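Local coordinates for DNA processing protein DprA (Streptococcus pneumoniae, PDB 3UQZ), which binds single-stranded DNA cooperatively, protects it from nucleases and helps load the recombinase RecA onto it during natural transformation, at residues Gly249-Gly254 / Gly258-Ile263; Ala122-Lys127 / Phe245-Ser250. All blocks are in the same frame, centred on the assembly; numbering follows the deposited sequence.

Interaction 1. Residues Gly249-Gly254 / Gly258-Ile263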
loop_
_atom_site.group_PDB
_atom_site.type_symbol
_atom_site.label_atom_id
_atom_site.label_comp_id
_atom_site.label_asym_id
_atom_site.label_seq_id
_atom_site.Cartn_x
_atom_site.Cartn_y
_atom_site.Cartn_z
ATOM N N GLY A 249 -4.521 3.519 4.979
ATOM C CA GLY A 249 -5.627 4.406 5.309
ATOM C C GLY A 249 -5.957 5.349 4.174
ATOM O O GLY A 249 -5.482 5.161 3.049
ATOM N N SER A 250 -6.759 6.386 4.478
ATOM C CA SER A 250 -7.165 7.432 3.546
ATOM C C SER A 250 -5.942 8.210 3.092
ATOM O O SER A 250 -5.020 8.393 3.881
ATOM C CB SER A 250 -8.149 8.382 4.227
ATOM O OG SER A 250 -8.316 9.602 3.520
ATOM N N ILE A 251 -5.936 8.684 1.841
ATOM C CA ILE A 251 -4.824 9.495 1.319
ATOM C C ILE A 251 -5.089 10.987 1.558
ATOM O O ILE A 251 -4.233 11.833 1.261
ATOM C CB ILE A 251 -4.490 9.172 -0.165
ATOM C CG1 ILE A 251 -5.684 9.437 -1.112
ATOM C CG2 ILE A 251 -3.933 7.762 -0.306
ATOM C CD1 ILE A 251 -5.313 10.261 -2.306
ATOM N N LEU A 252 -6.285 11.288 2.114
ATOM C CA LEU A 252 -6.778 12.638 2.389
ATOM C C LEU A 252 -6.303 13.221 3.718
ATOM O O LEU A 252 -5.820 14.350 3.708
ATOM C CB LEU A 252 -8.316 12.697 2.300
ATOM C CG LEU A 252 -8.977 12.117 1.021
ATOM C CD1 LEU A 252 -10.365 11.556 1.316
ATOM C CD2 LEU A 252 -9.038 13.143 -0.092
ATOM N N ASP A 253 -6.427 12.455 4.846
ATOM C CA ASP A 253 -6.075 12.836 6.239
ATOM C C ASP A 253 -4.668 13.311 6.513
ATOM O O ASP A 253 -4.485 14.132 7.415
ATOM C CB ASP A 253 -6.249 11.658 7.216
ATOM C CG ASP A 253 -7.613 11.052 7.346
ATOM O OD1 ASP A 253 -8.596 11.816 7.407
ATOM O OD2 ASP A 253 -7.689 9.827 7.574
ATOM N N GLY A 254 -3.678 12.663 5.909
ATOM C CA GLY A 254 -2.276 12.937 6.210
ATOM C C GLY A 254 -1.767 12.022 7.316
ATOM O O GLY A 254 -0.554 11.888 7.523
ATOM N N GLY A 258 2.972 8.123 6.321
ATOM C CA GLY A 258 4.189 7.402 6.678
ATOM C C GLY A 258 4.091 5.923 6.375
ATOM O O GLY A 258 5.056 5.331 5.894
ATOM N N CYS A 259 2.903 5.325 6.637
ATOM C CA CYS A 259 2.569 3.927 6.348
ATOM C C CYS A 259 2.664 3.700 4.853
ATOM O O CYS A 259 3.236 2.704 4.418
ATOM C CB CYS A 259 1.167 3.583 6.846
ATOM S SG CYS A 259 0.938 3.742 8.634
ATOM N N HIS A 260 2.080 4.627 4.071
ATOM C CA HIS A 260 2.042 4.594 2.614
ATOM C C HIS A 260 3.434 4.704 2.028
ATOM O O HIS A 260 3.759 3.947 1.114
ATOM C CB HIS A 260 1.094 5.673 2.070
ATOM C CG HIS A 260 -0.343 5.465 2.446
ATOM N ND1 HIS A 260 -1.252 6.500 2.382
ATOM C CD2 HIS A 260 -0.979 4.350 2.887
ATOM C CE1 HIS A 260 -2.407 5.988 2.777
ATOM N NE2 HIS A 260 -2.291 4.700 3.097
ATOM N N HIS A 261 4.272 5.600 2.587
ATOM C CA HIS A 261 5.663 5.792 2.174
ATOM C C HIS A 261 6.454 4.496 2.425
ATOM O O HIS A 261 7.212 4.075 1.550
ATOM C CB HIS A 261 6.285 6.983 2.922
ATOM C CG HIS A 261 7.756 7.145 2.703
ATOM N ND1 HIS A 261 8.260 7.721 1.543
ATOM C CD2 HIS A 261 8.793 6.801 3.504
ATOM C CE1 HIS A 261 9.578 7.704 1.675
ATOM N NE2 HIS A 261 9.948 7.168 2.840
ATOM N N LEU A 262 6.239 3.851 3.601
ATOM C CA LEU A 262 6.899 2.604 3.990
ATOM C C LEU A 262 6.566 1.461 3.029
ATOM O O LEU A 262 7.474 0.729 2.629
ATOM C CB LEU A 262 6.562 2.214 5.446
ATOM C CG LEU A 262 7.320 2.961 6.557
ATOM C CD1 LEU A 262 6.530 2.958 7.848
ATOM C CD2 LEU A 262 8.709 2.397 6.765
ATOM N N ILE A 263 5.269 1.319 2.648
ATOM C CA ILE A 263 4.787 0.299 1.703
ATOM C C ILE A 263 5.472 0.498 0.342
ATOM O O ILE A 263 5.942 -0.475 -0.251
ATOM C CB ILE A 263 3.237 0.259 1.604
ATOM C CG1 ILE A 263 2.625 -0.252 2.913
ATOM C CG2 ILE A 263 2.768 -0.593 0.414
ATOM C CD1 ILE A 263 1.170 0.150 3.143
#
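With CG beside the backbone N and anti to the carbonyl carbon (chi1 -65°), the His260 side chain leaves helix 257-264 and reaches the backbone of Gly249. There His260 NE2 accepts a hydrogen bond from Gly249 N, 3.1 Å away. The N-H points almost straight at the ring nitrogen, at 171°. The donor sits at the ring edge, tilted 19° out of the ring plane.

Ser250 O also lies at the ring edge, 3.7 Å from His260 CE1. Ile251 adds an apolar contact. Ile251 CG2 comes within 3.9 Å of His260 CE1, and the two side chains cross at about a right angle.

Segment 249-254 belongs to the connection between strand 243-246 and helix 257-264 in the Rossmann-like domain of DprA. His260 therefore ties the helix back to the loop that leads into it.

The loop has its own brace, an ST turn: Leu252 N donates to Ser250 OG over 3.0 Å. Most of the buried area comes from the histidine, and Gly249 and Ile251 supply much of the rest. Pro248 of the second subunit packs on both Ile251 and His260, which places this contact at the dimer interface.

Interaction 2. Residues Ala122-Lys127 / Phe245-Ser250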
loop_
_atom_site.group_PDB
_atom_site.type_symbol
_atom_site.label_atom_id
_atom_site.label_comp_id
_atom_site.label_asym_id
_atom_site.label_seq_id
_atom_site.Cartn_x
_atom_site.Cartn_y
_atom_site.Cartn_z
ATOM N N ALA A 122 -7.417 3.406 15.658
ATOM C CA ALA A 122 -7.494 2.511 16.817
ATOM C C ALA A 122 -8.268 1.228 16.503
ATOM O O ALA A 122 -7.870 0.159 16.962
ATOM C CB ALA A 122 -8.123 3.228 17.999
ATOM N N LYS A 123 -9.359 1.325 15.707
ATOM C CA LYS A 123 -10.171 0.154 15.337
ATOM C C LYS A 123 -9.409 -0.763 14.361
ATOM O O LYS A 123 -9.600 -1.982 14.394
ATOM C CB LYS A 123 -11.540 0.564 14.757
ATOM C CG LYS A 123 -12.495 1.261 15.727
ATOM C CD LYS A 123 -13.538 0.336 16.338
ATOM C CE LYS A 123 -14.100 0.912 17.617
ATOM N NZ LYS A 123 -14.817 -0.118 18.409
ATOM N N SER A 124 -8.527 -0.169 13.522
ATOM C CA SER A 124 -7.685 -0.884 12.554
ATOM C C SER A 124 -6.694 -1.773 13.298
ATOM O O SER A 124 -6.548 -2.943 12.952
ATOM C CB SER A 124 -6.921 0.098 11.667
ATOM O OG SER A 124 -7.798 1.020 11.047
ATOM N N VAL A 125 -6.037 -1.217 14.334
ATOM C CA VAL A 125 -5.058 -1.907 15.184
ATOM C C VAL A 125 -5.746 -3.055 15.920
ATOM O O VAL A 125 -5.238 -4.179 15.910
ATOM C CB VAL A 125 -4.359 -0.907 16.140
ATOM C CG1 VAL A 125 -3.504 -1.617 17.172
ATOM C CG2 VAL A 125 -3.511 0.074 15.363
ATOM N N GLU A 126 -6.926 -2.777 16.511
ATOM C CA GLU A 126 -7.747 -3.752 17.232
ATOM C C GLU A 126 -8.125 -4.942 16.342
ATOM O O GLU A 126 -8.018 -6.084 16.788
ATOM C CB GLU A 126 -8.985 -3.072 17.830
ATOM C CG GLU A 126 -9.800 -3.977 18.737
ATOM C CD GLU A 126 -11.138 -3.443 19.216
ATOM O OE1 GLU A 126 -11.766 -2.630 18.497
ATOM O OE2 GLU A 126 -11.574 -3.872 20.309
ATOM N N LYS A 127 -8.527 -4.670 15.082
ATOM C CA LYS A 127 -8.918 -5.678 14.097
ATOM C C LYS A 127 -7.721 -6.574 13.734
ATOM O O LYS A 127 -7.859 -7.800 13.772
ATOM C CB LYS A 127 -9.528 -5.008 12.848
ATOM C CG LYS A 127 -10.099 -5.977 11.811
ATOM C CD LYS A 127 -10.578 -5.237 10.572
ATOM C CE LYS A 127 -11.051 -6.150 9.464
ATOM N NZ LYS A 127 -9.915 -6.680 8.667
ATOM N N PHE A 245 5.107 -4.195 8.893
ATOM C CA PHE A 245 3.752 -4.464 8.435
ATOM C C PHE A 245 2.946 -3.195 8.578
ATOM O O PHE A 245 2.631 -2.795 9.699
ATOM C CB PHE A 245 3.126 -5.617 9.248
ATOM C CG PHE A 245 3.961 -6.870 9.308
ATOM C CD1 PHE A 245 4.038 -7.727 8.218
ATOM C CD2 PHE A 245 4.674 -7.197 10.459
ATOM C CE1 PHE A 245 4.821 -8.886 8.272
ATOM C CE2 PHE A 245 5.464 -8.355 10.511
ATOM C CZ PHE A 245 5.533 -9.188 9.414
ATOM N N ALA A 246 2.648 -2.529 7.450
ATOM C CA ALA A 246 1.923 -1.265 7.482
ATOM C C ALA A 246 0.442 -1.395 7.168
ATOM O O ALA A 246 0.067 -2.062 6.201
ATOM C CB ALA A 246 2.589 -0.255 6.572
ATOM N N ILE A 247 -0.402 -0.776 8.014
ATOM C CA ILE A 247 -1.854 -0.739 7.846
ATOM C C ILE A 247 -2.185 0.509 7.007
ATOM O O ILE A 247 -1.833 1.620 7.427
ATOM C CB ILE A 247 -2.612 -0.751 9.211
ATOM C CG1 ILE A 247 -2.294 -2.030 10.031
ATOM C CG2 ILE A 247 -4.132 -0.592 8.997
ATOM C CD1 ILE A 247 -2.576 -1.921 11.539
ATOM N N PRO A 248 -2.831 0.356 5.821
ATOM C CA PRO A 248 -3.145 1.544 5.006
ATOM C C PRO A 248 -4.348 2.327 5.526
ATOM O O PRO A 248 -5.079 1.861 6.399
ATOM C CB PRO A 248 -3.412 0.960 3.614
ATOM C CG PRO A 248 -3.919 -0.419 3.878
ATOM C CD PRO A 248 -3.301 -0.888 5.170
ATOM N N GLY A 249 -4.521 3.519 4.979
ATOM C CA GLY A 249 -5.627 4.406 5.309
ATOM C C GLY A 249 -5.957 5.349 4.174
ATOM O O GLY A 249 -5.482 5.161 3.049
ATOM N N SER A 250 -6.759 6.386 4.478
ATOM C CA SER A 250 -7.165 7.432 3.546
ATOM C C SER A 250 -5.942 8.210 3.092
ATOM O O SER A 250 -5.020 8.393 3.881
ATOM C CB SER A 250 -8.149 8.382 4.227
ATOM O OG SER A 250 -8.316 9.602 3.520
#
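Ile247 and Ser124 meet through carbon atoms: Ile247 CG2 lies 3.9 Å from Ser124 CB. Together with Val125 they account for the buried surface, and Ile247 gives the largest share. No hydrogen bond crosses between the segments. Both CB atoms point toward the opposing segment, and the backbones come closest at this pair, with Ser124 CA and Ile247 CA 7.5 Å apart.

The two branches of Ile247 divide the work. With CG1 beside the backbone N (chi1 -60°), CG2 of Ile247 is anti to that N and meets the serine. CG1 carries the longer arm toward Val125. At its end, Ile247 CD1 is 4.4 Å from Val125 CG2 in a looser apolar contact. The same methyl, Ile247 CD1, is also 4.4 Å from Val125 CA, so it touches the helix backbone as well as the side chain.

Ser124 offers the isoleucine its carbon. Its hydroxyl is engaged within the helix, where Ser124 OG is hydrogen-bonded to Gln120 O. This gives the buried polar atom a partner and leaves an apolar surface for Ile247.

Further apolar groups surround the contact. Ile247 also touches Ile220 and Ala222 of strand 218-222, and Val125 touches Ala222 and Ile146. Ile251 of the second subunit packs on Ile247, and Leu252 of that subunit packs on Ser124.

Helix 119-130 thus lies against the chain at Ile247, next to strands 218-222 and 243-246, the helix-on-sheet layering of the Rossmann-like fold of DprA.

How the interactions relate
Both interactions are buried, and both lie next to the second subunit. Their centres are 11 Å apart, and they share Gly249 and Ser250. The chain leaving strand 243-246 is common to them: interaction 2 uses its start, against helix 119-130, and interaction 1 uses its continuation, against helix 257-264. The chemistry changes along the way. Near the sheet, 122-127 and 245-250 meet through aliphatic carbons alone. Farther along, 249-254 and 258-263 are joined by a histidine ring and a backbone amide, with a smaller apolar share. The two contacts also touch directly, where Ile263 CG1 packs 3.7 Å from Ala246 CB.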